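PDB 1Z47: putative ABC-transporter ATP-binding protein from Alicyclobacillus acidocaldarius, which probably binds and hydrolyses ATP as the nucleotide-binding subunit of an ABC transporter thought to import sulfate. Local coordinates for residues R29-V34 with K54-R59; G70-G75 with Q85-G90; M102-N107 with E128-M133; V154-A159 with R185-Q190. One frame throughout, in Å; residues are numbered along the deposited sequence.

Contact 1 of 4, residues R29-V34 with K54-R59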
# COMPACT_ATOMS: atom_id res chain seq x y z
N ARG B 29 -6.97 16.47 -14.34
CA ARG B 29 -6.00 16.29 -15.41
C ARG B 29 -5.34 17.59 -15.85
O ARG B 29 -4.32 17.55 -16.56
CB ARG B 29 -6.65 15.60 -16.61
CG ARG B 29 -7.21 14.21 -16.31
CD ARG B 29 -7.89 13.61 -17.52
NE ARG B 29 -7.08 13.78 -18.72
CZ ARG B 29 -7.03 12.90 -19.73
NH1 ARG B 29 -6.27 13.15 -20.79
NH2 ARG B 29 -7.74 11.78 -19.66
N SER B 30 -5.90 18.74 -15.45
CA SER B 30 -5.31 20.02 -15.84
C SER B 30 -3.90 20.18 -15.28
O SER B 30 -3.59 19.71 -14.17
CB SER B 30 -6.13 21.22 -15.33
OG SER B 30 -7.44 21.27 -15.86
N VAL B 31 -3.06 20.86 -16.06
CA VAL B 31 -1.68 21.17 -15.68
C VAL B 31 -1.72 22.69 -15.77
O VAL B 31 -1.96 23.25 -16.85
CB VAL B 31 -0.69 20.58 -16.71
CG1 VAL B 31 0.74 20.88 -16.29
CG2 VAL B 31 -0.90 19.06 -16.82
N ARG B 32 -1.49 23.36 -14.64
CA ARG B 32 -1.62 24.81 -14.59
C ARG B 32 -0.38 25.69 -14.52
O ARG B 32 -0.13 26.35 -13.51
CB ARG B 32 -2.59 25.13 -13.44
CG ARG B 32 -3.91 24.37 -13.55
CD ARG B 32 -4.86 24.64 -12.37
NE ARG B 32 -6.05 23.78 -12.41
CZ ARG B 32 -7.11 23.97 -13.19
NH1 ARG B 32 -7.17 25.01 -14.02
NH2 ARG B 32 -8.12 23.11 -13.14
N GLY B 33 0.39 25.72 -15.61
CA GLY B 33 1.59 26.55 -15.66
C GLY B 33 2.71 25.96 -14.85
O GLY B 33 3.11 26.51 -13.81
N VAL B 34 3.25 24.85 -15.33
CA VAL B 34 4.30 24.16 -14.59
C VAL B 34 5.69 24.24 -15.19
O VAL B 34 5.85 24.20 -16.41
CB VAL B 34 3.88 22.68 -14.40
CG1 VAL B 34 5.02 21.86 -13.79
CG2 VAL B 34 2.63 22.62 -13.53
N LYS B 54 -0.66 14.80 -12.54
CA LYS B 54 0.50 13.92 -12.64
C LYS B 54 0.52 13.06 -13.90
O LYS B 54 1.57 12.87 -14.52
CB LYS B 54 0.62 13.03 -11.37
CG LYS B 54 -0.51 11.99 -11.15
CD LYS B 54 -0.35 11.35 -9.76
CE LYS B 54 -1.21 10.11 -9.51
NZ LYS B 54 -2.65 10.41 -9.48
N THR B 55 -0.63 12.53 -14.30
CA THR B 55 -0.66 11.67 -15.49
C THR B 55 -0.50 12.52 -16.76
O THR B 55 0.24 12.14 -17.69
CB THR B 55 -1.98 10.85 -15.53
OG1 THR B 55 -2.03 10.01 -14.37
CG2 THR B 55 -2.04 9.96 -16.77
N THR B 56 -1.17 13.67 -16.79
CA THR B 56 -1.07 14.57 -17.94
C THR B 56 0.40 14.94 -18.14
O THR B 56 0.88 14.94 -19.27
CB THR B 56 -1.91 15.83 -17.71
OG1 THR B 56 -3.26 15.43 -17.45
CG2 THR B 56 -1.87 16.75 -18.97
N ILE B 57 1.11 15.23 -17.05
CA ILE B 57 2.53 15.58 -17.13
C ILE B 57 3.34 14.43 -17.75
O ILE B 57 4.15 14.64 -18.67
CB ILE B 57 3.11 15.93 -15.73
CG1 ILE B 57 2.58 17.31 -15.29
CG2 ILE B 57 4.64 15.87 -15.75
CD1 ILE B 57 3.08 17.76 -13.91
N LEU B 58 3.13 13.20 -17.25
CA LEU B 58 3.83 12.04 -17.80
C LEU B 58 3.54 11.95 -19.31
O LEU B 58 4.46 11.76 -20.11
CB LEU B 58 3.36 10.74 -17.11
CG LEU B 58 4.32 9.59 -17.35
CD1 LEU B 58 5.51 9.71 -16.39
CD2 LEU B 58 3.57 8.25 -17.20
N ARG B 59 2.27 12.11 -19.69
CA ARG B 59 1.87 12.06 -21.10
C ARG B 59 2.45 13.24 -21.92
O ARG B 59 2.69 13.09 -23.12
CB ARG B 59 0.35 12.03 -21.22
CG ARG B 59 -0.27 10.75 -20.63
CD ARG B 59 -1.78 10.84 -20.55
NE ARG B 59 -2.36 11.08 -21.86
CZ ARG B 59 -2.30 10.22 -22.88
NH1 ARG B 59 -2.85 10.54 -24.05
NH2 ARG B 59 -1.70 9.05 -22.72

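Contact 2 of 4, residues G70-G75 with Q85-G90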
# COMPACT_ATOMS: atom_id res chain seq x y z
N GLY B 70 3.62 26.95 -23.20
CA GLY B 70 4.82 26.43 -22.57
C GLY B 70 5.47 25.39 -23.45
O GLY B 70 4.91 24.97 -24.46
N ASP B 71 6.67 24.95 -23.07
CA ASP B 71 7.36 23.96 -23.88
C ASP B 71 8.01 22.86 -23.05
O ASP B 71 8.26 23.04 -21.85
CB ASP B 71 8.43 24.63 -24.75
CG ASP B 71 7.84 25.56 -25.81
OD1 ASP B 71 7.70 26.77 -25.54
OD2 ASP B 71 7.51 25.06 -26.91
N VAL B 72 8.29 21.73 -23.70
CA VAL B 72 8.93 20.60 -23.04
C VAL B 72 10.27 20.31 -23.70
O VAL B 72 10.36 20.16 -24.91
CB VAL B 72 8.04 19.33 -23.11
CG1 VAL B 72 7.55 19.11 -24.53
CG2 VAL B 72 8.85 18.12 -22.63
N TRP B 73 11.30 20.21 -22.87
CA TRP B 73 12.64 19.95 -23.35
C TRP B 73 13.17 18.63 -22.84
O TRP B 73 12.88 18.23 -21.71
CB TRP B 73 13.57 21.07 -22.90
CG TRP B 73 13.30 22.36 -23.57
CD1 TRP B 73 12.13 23.06 -23.58
CD2 TRP B 73 14.23 23.10 -24.36
NE1 TRP B 73 12.27 24.20 -24.35
CE2 TRP B 73 13.55 24.25 -24.83
CE3 TRP B 73 15.57 22.91 -24.71
CZ2 TRP B 73 14.16 25.20 -25.65
CZ3 TRP B 73 16.18 23.85 -25.52
CH2 TRP B 73 15.48 24.98 -25.98
N ILE B 74 13.96 17.97 -23.67
CA ILE B 74 14.57 16.70 -23.33
C ILE B 74 15.99 16.69 -23.91
O ILE B 74 16.17 16.78 -25.12
CB ILE B 74 13.78 15.49 -23.91
CG1 ILE B 74 12.40 15.41 -23.24
CG2 ILE B 74 14.53 14.21 -23.64
CD1 ILE B 74 11.50 14.29 -23.77
N GLY B 75 16.98 16.58 -23.03
CA GLY B 75 18.36 16.57 -23.47
C GLY B 75 18.73 17.91 -24.10
O GLY B 75 19.52 17.96 -25.05
N GLN B 85 7.14 8.83 -31.07
CA GLN B 85 8.13 8.09 -31.86
C GLN B 85 9.41 8.90 -32.08
O GLN B 85 10.51 8.35 -32.15
CB GLN B 85 7.53 7.73 -33.22
CG GLN B 85 7.33 8.95 -34.11
CD GLN B 85 6.68 8.63 -35.44
OE1 GLN B 85 5.51 8.25 -35.48
NE2 GLN B 85 7.43 8.78 -36.52
N LYS B 86 9.25 10.22 -32.18
CA LYS B 86 10.36 11.14 -32.42
C LYS B 86 11.15 11.53 -31.18
O LYS B 86 12.16 12.24 -31.27
CB LYS B 86 9.81 12.41 -33.10
CG LYS B 86 10.87 13.44 -33.49
CD LYS B 86 11.91 12.87 -34.45
CE LYS B 86 12.77 13.98 -35.05
NZ LYS B 86 11.97 14.89 -35.94
N ARG B 87 10.72 11.07 -30.01
CA ARG B 87 11.43 11.41 -28.79
C ARG B 87 12.27 10.23 -28.30
O ARG B 87 11.97 9.08 -28.61
CB ARG B 87 10.44 11.85 -27.69
CG ARG B 87 9.51 12.98 -28.13
CD ARG B 87 8.67 13.53 -26.98
NE ARG B 87 7.76 14.58 -27.42
CZ ARG B 87 7.05 15.36 -26.61
NH1 ARG B 87 7.13 15.20 -25.29
NH2 ARG B 87 6.25 16.30 -27.11
N ASN B 88 13.32 10.53 -27.55
CA ASN B 88 14.22 9.50 -27.04
C ASN B 88 13.66 8.96 -25.72
O ASN B 88 14.34 8.97 -24.69
CB ASN B 88 15.60 10.11 -26.82
CG ASN B 88 16.73 9.18 -27.23
OD1 ASN B 88 17.12 8.28 -26.49
ND2 ASN B 88 17.26 9.39 -28.44
N VAL B 89 12.43 8.46 -25.76
CA VAL B 89 11.77 7.96 -24.56
C VAL B 89 11.12 6.59 -24.74
O VAL B 89 10.55 6.30 -25.79
CB VAL B 89 10.69 8.94 -24.09
CG1 VAL B 89 11.29 10.33 -23.91
CG2 VAL B 89 9.57 8.98 -25.11
N GLY B 90 11.20 5.76 -23.71
CA GLY B 90 10.59 4.44 -23.78
C GLY B 90 9.40 4.36 -22.84
O GLY B 90 9.43 4.96 -21.78

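Contact 3 of 4, residues M102-N107 with E128-M133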
# COMPACT_ATOMS: atom_id res chain seq x y z
N MET B 102 3.89 -13.48 -29.73
CA MET B 102 5.32 -13.38 -29.99
C MET B 102 6.03 -13.90 -28.75
O MET B 102 5.54 -13.71 -27.63
CB MET B 102 5.70 -11.92 -30.17
CG MET B 102 6.40 -11.57 -31.44
SD MET B 102 6.70 -9.78 -31.44
CE MET B 102 5.18 -9.26 -32.31
N THR B 103 7.16 -14.55 -28.94
CA THR B 103 7.93 -15.03 -27.81
C THR B 103 8.53 -13.81 -27.09
O THR B 103 8.51 -12.69 -27.59
CB THR B 103 9.10 -15.91 -28.24
OG1 THR B 103 9.94 -15.18 -29.15
CG2 THR B 103 8.58 -17.21 -28.90
N VAL B 104 9.04 -14.08 -25.90
CA VAL B 104 9.68 -13.08 -25.10
C VAL B 104 10.80 -12.48 -25.94
O VAL B 104 10.90 -11.25 -26.07
CB VAL B 104 10.22 -13.74 -23.84
CG1 VAL B 104 11.19 -12.79 -23.10
CG2 VAL B 104 9.02 -14.13 -22.94
N TYR B 105 11.61 -13.33 -26.55
CA TYR B 105 12.72 -12.83 -27.38
C TYR B 105 12.24 -11.83 -28.43
O TYR B 105 12.84 -10.76 -28.63
CB TYR B 105 13.41 -13.99 -28.10
CG TYR B 105 14.57 -13.55 -28.98
CD1 TYR B 105 15.89 -13.71 -28.56
CD2 TYR B 105 14.34 -12.98 -30.23
CE1 TYR B 105 16.96 -13.31 -29.38
CE2 TYR B 105 15.40 -12.58 -31.04
CZ TYR B 105 16.71 -12.75 -30.61
OH TYR B 105 17.76 -12.36 -31.41
N ASP B 106 11.18 -12.18 -29.13
CA ASP B 106 10.71 -11.30 -30.19
C ASP B 106 10.03 -10.05 -29.68
O ASP B 106 10.09 -9.00 -30.33
CB ASP B 106 9.81 -12.07 -31.16
CG ASP B 106 10.59 -13.04 -32.01
OD1 ASP B 106 11.82 -12.89 -32.09
OD2 ASP B 106 9.98 -13.95 -32.60
N ASN B 107 9.39 -10.16 -28.52
CA ASN B 107 8.74 -8.99 -27.92
C ASN B 107 9.81 -7.96 -27.61
O ASN B 107 9.63 -6.77 -27.88
CB ASN B 107 8.04 -9.37 -26.62
CG ASN B 107 6.55 -9.55 -26.79
OD1 ASN B 107 5.80 -8.57 -26.84
ND2 ASN B 107 6.11 -10.80 -26.91
N GLU B 128 21.52 -9.64 -24.26
CA GLU B 128 22.08 -8.83 -23.20
C GLU B 128 20.98 -8.48 -22.20
O GLU B 128 21.12 -8.69 -21.00
CB GLU B 128 22.65 -7.53 -23.79
CG GLU B 128 23.45 -6.68 -22.80
CD GLU B 128 23.55 -5.20 -23.21
OE1 GLU B 128 23.76 -4.90 -24.41
OE2 GLU B 128 23.44 -4.34 -22.31
N LEU B 129 19.88 -7.92 -22.71
CA LEU B 129 18.76 -7.52 -21.87
C LEU B 129 18.12 -8.70 -21.15
O LEU B 129 17.83 -8.63 -19.95
CB LEU B 129 17.72 -6.79 -22.72
CG LEU B 129 18.17 -5.41 -23.20
CD1 LEU B 129 17.21 -4.88 -24.26
CD2 LEU B 129 18.26 -4.48 -22.01
N LEU B 130 17.91 -9.80 -21.87
CA LEU B 130 17.28 -10.98 -21.27
C LEU B 130 18.06 -11.55 -20.09
O LEU B 130 17.47 -11.92 -19.07
CB LEU B 130 17.04 -12.07 -22.33
CG LEU B 130 16.06 -11.71 -23.46
CD1 LEU B 130 15.91 -12.91 -24.38
CD2 LEU B 130 14.70 -11.30 -22.89
N ARG B 131 19.39 -11.64 -20.20
CA ARG B 131 20.16 -12.17 -19.09
C ARG B 131 20.18 -11.16 -17.95
O ARG B 131 20.05 -11.55 -16.79
CB ARG B 131 21.59 -12.50 -19.52
CG ARG B 131 21.68 -13.79 -20.32
CD ARG B 131 22.98 -13.89 -21.11
NE ARG B 131 23.25 -12.67 -21.86
CZ ARG B 131 24.03 -12.60 -22.93
NH1 ARG B 131 24.60 -13.70 -23.41
NH2 ARG B 131 24.24 -11.44 -23.53
N PHE B 132 20.30 -9.88 -18.27
CA PHE B 132 20.31 -8.90 -17.19
C PHE B 132 19.03 -9.00 -16.38
O PHE B 132 19.07 -8.98 -15.15
CB PHE B 132 20.45 -7.48 -17.71
CG PHE B 132 20.33 -6.44 -16.63
CD1 PHE B 132 21.24 -6.43 -15.57
CD2 PHE B 132 19.29 -5.51 -16.65
CE1 PHE B 132 21.11 -5.51 -14.52
CE2 PHE B 132 19.16 -4.58 -15.61
CZ PHE B 132 20.06 -4.58 -14.54
N MET B 133 17.90 -9.12 -17.06
CA MET B 133 16.63 -9.20 -16.36
C MET B 133 16.11 -10.57 -15.96
O MET B 133 14.94 -10.73 -15.65
CB MET B 133 15.59 -8.41 -17.13
CG MET B 133 15.78 -6.92 -16.83
SD MET B 133 15.05 -5.78 -17.96
CE MET B 133 13.38 -5.80 -17.42

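Contact 4 of 4, residues V154-A159 with R185-Q190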
# COMPACT_ATOMS: atom_id res chain seq x y z
N VAL B 154 9.44 -8.35 -18.92
CA VAL B 154 9.57 -8.38 -20.37
C VAL B 154 9.21 -7.01 -20.97
O VAL B 154 9.86 -6.55 -21.90
CB VAL B 154 8.66 -9.50 -21.01
CG1 VAL B 154 8.77 -9.46 -22.53
CG2 VAL B 154 9.09 -10.88 -20.50
N ALA B 155 8.20 -6.36 -20.41
CA ALA B 155 7.78 -5.05 -20.90
C ALA B 155 8.90 -4.03 -20.69
O ALA B 155 9.17 -3.18 -21.54
CB ALA B 155 6.47 -4.60 -20.16
N LEU B 156 9.57 -4.10 -19.54
CA LEU B 156 10.67 -3.18 -19.29
C LEU B 156 11.82 -3.47 -20.27
O LEU B 156 12.50 -2.54 -20.73
CB LEU B 156 11.16 -3.30 -17.83
CG LEU B 156 12.35 -2.43 -17.40
CD1 LEU B 156 12.05 -0.95 -17.66
CD2 LEU B 156 12.63 -2.65 -15.91
N ALA B 157 12.03 -4.75 -20.61
CA ALA B 157 13.10 -5.10 -21.56
C ALA B 157 12.81 -4.53 -22.96
O ALA B 157 13.71 -3.97 -23.61
CB ALA B 157 13.27 -6.64 -21.61
N ARG B 158 11.57 -4.67 -23.42
CA ARG B 158 11.12 -4.15 -24.72
C ARG B 158 11.32 -2.65 -24.79
O ARG B 158 11.82 -2.13 -25.78
CB ARG B 158 9.62 -4.44 -24.94
CG ARG B 158 9.02 -3.79 -26.18
CD ARG B 158 7.59 -4.27 -26.45
NE ARG B 158 6.68 -3.92 -25.35
CZ ARG B 158 5.40 -4.28 -25.28
NH1 ARG B 158 4.66 -3.90 -24.23
NH2 ARG B 158 4.84 -5.02 -26.23
N ALA B 159 10.91 -1.95 -23.74
CA ALA B 159 11.05 -0.49 -23.69
C ALA B 159 12.50 -0.05 -23.74
O ALA B 159 12.82 0.95 -24.37
CB ALA B 159 10.38 0.07 -22.41
N ARG B 185 8.89 -2.95 -7.75
CA ARG B 185 9.49 -1.63 -7.62
C ARG B 185 10.97 -1.75 -7.26
O ARG B 185 11.76 -0.94 -7.68
CB ARG B 185 8.77 -0.78 -6.58
CG ARG B 185 8.88 -1.30 -5.18
CD ARG B 185 8.36 -0.27 -4.18
NE ARG B 185 7.89 -0.89 -2.94
CZ ARG B 185 8.56 -1.80 -2.23
NH1 ARG B 185 9.75 -2.23 -2.63
NH2 ARG B 185 8.02 -2.30 -1.13
N THR B 186 11.33 -2.77 -6.48
CA THR B 186 12.73 -2.94 -6.11
C THR B 186 13.53 -3.33 -7.35
O THR B 186 14.69 -2.94 -7.51
CB THR B 186 12.89 -4.03 -5.00
OG1 THR B 186 12.36 -3.52 -3.77
CG2 THR B 186 14.34 -4.38 -4.79
N PHE B 187 12.90 -4.08 -8.24
CA PHE B 187 13.56 -4.50 -9.47
C PHE B 187 13.76 -3.33 -10.42
O PHE B 187 14.86 -3.14 -10.97
CB PHE B 187 12.73 -5.59 -10.14
CG PHE B 187 13.27 -6.02 -11.46
CD1 PHE B 187 14.53 -6.57 -11.55
CD2 PHE B 187 12.51 -5.87 -12.61
CE1 PHE B 187 15.03 -6.98 -12.77
CE2 PHE B 187 13.00 -6.27 -13.83
CZ PHE B 187 14.26 -6.83 -13.91
N VAL B 188 12.69 -2.55 -10.61
CA VAL B 188 12.74 -1.40 -11.50
C VAL B 188 13.84 -0.45 -11.02
O VAL B 188 14.57 0.13 -11.83
CB VAL B 188 11.38 -0.63 -11.51
CG1 VAL B 188 11.57 0.76 -12.12
CG2 VAL B 188 10.33 -1.42 -12.33
N ARG B 189 13.96 -0.30 -9.71
CA ARG B 189 15.00 0.58 -9.15
C ARG B 189 16.38 0.01 -9.47
O ARG B 189 17.25 0.72 -9.95
CB ARG B 189 14.84 0.74 -7.63
CG ARG B 189 15.86 1.71 -6.98
CD ARG B 189 15.65 3.20 -7.34
NE ARG B 189 16.94 3.89 -7.47
CZ ARG B 189 17.17 5.18 -7.24
NH1 ARG B 189 16.20 5.99 -6.84
NH2 ARG B 189 18.39 5.66 -7.42
N GLN B 190 16.59 -1.28 -9.23
CA GLN B 190 17.90 -1.88 -9.52
C GLN B 190 18.24 -1.74 -11.01
O GLN B 190 19.38 -1.43 -11.38
CB GLN B 190 17.93 -3.36 -9.09
CG GLN B 190 19.10 -4.14 -9.67
CD GLN B 190 19.14 -5.59 -9.21
OE1 GLN B 190 19.55 -5.88 -8.09
NE2 GLN B 190 18.71 -6.51 -10.08

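Contact 1 of 4, residues R29-V34 with K54-R59
Thr56, on the helix running through 54-59, has the largest share of the contact with the loop and short strand of 29-34. At its root, Thr56 CB lies 3.2 Å from Arg29 O and 3.5 Å from Val31 CG2, and from there the side chain forks into a polar and an apolar branch. OG1 stands beside the backbone N and anti to the carbonyl carbon (chi1 -57°), which carries it to Arg29; Thr56 OG1 donates to Arg29 O over a short 2.5 Å. The donor lies in the carbonyl plane on a lone pair, with a C=O...donor angle of 125°. The other branch runs alongside Val31 in the opposite sense, and Thr56 CG2 presses on Val31 CG2 at 3.3 Å, tighter than usual van der Waals contact. One residue on, CG1 of Ile57 meets Val31 CG1 at 4.1 Å, extending the apolar contact along the helix. A valine in place of Thr56 would probably leave Arg29 O without its hydroxyl donor and so let the loop shift against the helix. Farther out, Arg29 NH1 comes within 4.6 Å of Arg59 NE, and Glu65 OE1 forms a salt bridge with Arg59 NH1 and a long, weak ion pair with Arg29 NH1. The backbone of Arg29 is also hydrogen-bonded to Gly51. The contact thus ties the antiparallel β-region to the helix that begins with Lys54 and Thr55, in a strand-loop-helix whose sequence and shape fit the Walker A P-loop of ABC ATPases.

Contact 2 of 4, residues G70-G75 with Q85-G90
With CG anti to its carbonyl carbon (chi1 -54°) and the chain extended from CG to NE, Arg87 reaches over to Val72 and Ile74, while Ile74 places CG1 beside its own backbone N (chi1 -66°) and sends CD1 toward Val89. These side chains join two layers of the ABC ATPase fold: strand 69-74 belongs to the antiparallel β-sheet, and strand 89-93 is an edge strand of the mixed sheet that forms the P-loop core. Just before that edge strand the chain makes an inverse gamma turn centred on Asn88. The CB atoms of Arg87 and Val89 point toward strand 69-74, and Ile74 CD1 lies 4.3 Å from Arg87 CD. The polar end of Arg87 is held in a buried setting, NE donating to Leu82 O and NH1 to Leu60 O in the last turn of helix 54-62. Such anchoring probably helps keep the guanidinium in place against the apolar strand. Val72 approaches it from the opposite direction, its CG1 equally far from Arg87 NH1 and Arg87 NH2, at 4.0 Å. The side chains of Ile74 and Val89 cross at about a right angle, Ile74 CD1 meeting Val89 CG1 at 4.0 Å.

Contact 3 of 4, residues M102-N107 with E128-M133
Leu130 meets Val104 with one methyl and Tyr105 with the other, and these three residues make up the whole contact between the start of helix 104-109 and the last turns of helix 119-132. Its CG stands beside the backbone N, anti to the carbonyl carbon (chi1 -64°), and the methyls divide the work: Leu130 CD2 meets Val104 CG1 at 3.8 Å, and Leu130 CD1 comes to 4.3 Å from Tyr105 CD1. The approach to the tyrosine ring is oblique. Val104 turns CG1 anti to its backbone N, which aims that methyl at the leucine, and it also touches Val154 of helix 148-160 and Leu146. Tyr105 also touches Val126 and Arg127 of the helix that carries Leu130.

The first turn that presents Val104 and Tyr105 is itself well fastened. Thr103 is the N-cap, its OG1 accepting from Asp106 N at 3.2 Å. The carbonyl Thr103 O takes two donors from one residue, Asn107 N at 2.8 Å and Asn107 ND2 at 3.1 Å, ND2 coming in from above the carbonyl plane; Asn107 OD1 in turn accepts from Phe99 N. Between 102-107 and 128-133, by contrast, the contacts are carbon to carbon. This is consistent with apolar packing joining the two segments within the helical part of the ABC domain, with hydrogen bonds fixing the first turn of helix 104-109.

Contact 4 of 4, residues V154-A159 with R185-Q190
Segments 154-159 and 185-190 are both fully helical and come closest at Leu156 and Val188, whose CA atoms are 8.3 Å apart, a spacing that leaves the joining to side chains. Leu156 supplies all of it from one helix. Its CG lies anti to the backbone N (chi1 178°), which carries the branched end toward the other helix, where CD2 meets two successive residues. Leu156 CD2 stands 4.2 Å from Phe187 CE2, the two side chains crossing with the ring neither squarely over nor squarely beside the methyl, and 4.4 Å from Val188 CG2. Phe187 also has CG anti to its backbone N (chi1 176°), which brings the ring to this methyl; Met133 touches both Leu156 and Phe187. Phe169 of strand 166-170 meets both Leu156 and Val188, and Leu156 reaches Leu167 and Val92 as well, so one leucine links two helices to the sheet. Arg189 is paired with Asp193 and Asp214. Strand 166-170, helix 178-195 and the neighbouring parallel strand 198-203 form a β-α-β crossover of the P-loop NTPase core of ABC ATPases, against which helix 148-160 packs.

How the contacts relate
Along the chain the four contacts come in series, each closing before the next opens, and all lie in the ABC transporter domain. Contacts 1 and 2 have centres 15 Å apart and are joined by consecutive elements, helix 54-62 and strand 69-74; both bind the antiparallel β-sheet to the P-loop core. Contacts 3 and 4, 12 Å apart between centres, touch directly: Met133 CG packs at 3.3 Å on Phe187 CZ, and helices 119-132 and 148-160 follow one another. Contact 2 comes within about 4 Å of contact 4 between nearest atoms without touching. The series thus starts beside the probable P-loop, passes to the helical region at contact 3 and returns to the core at contact 4.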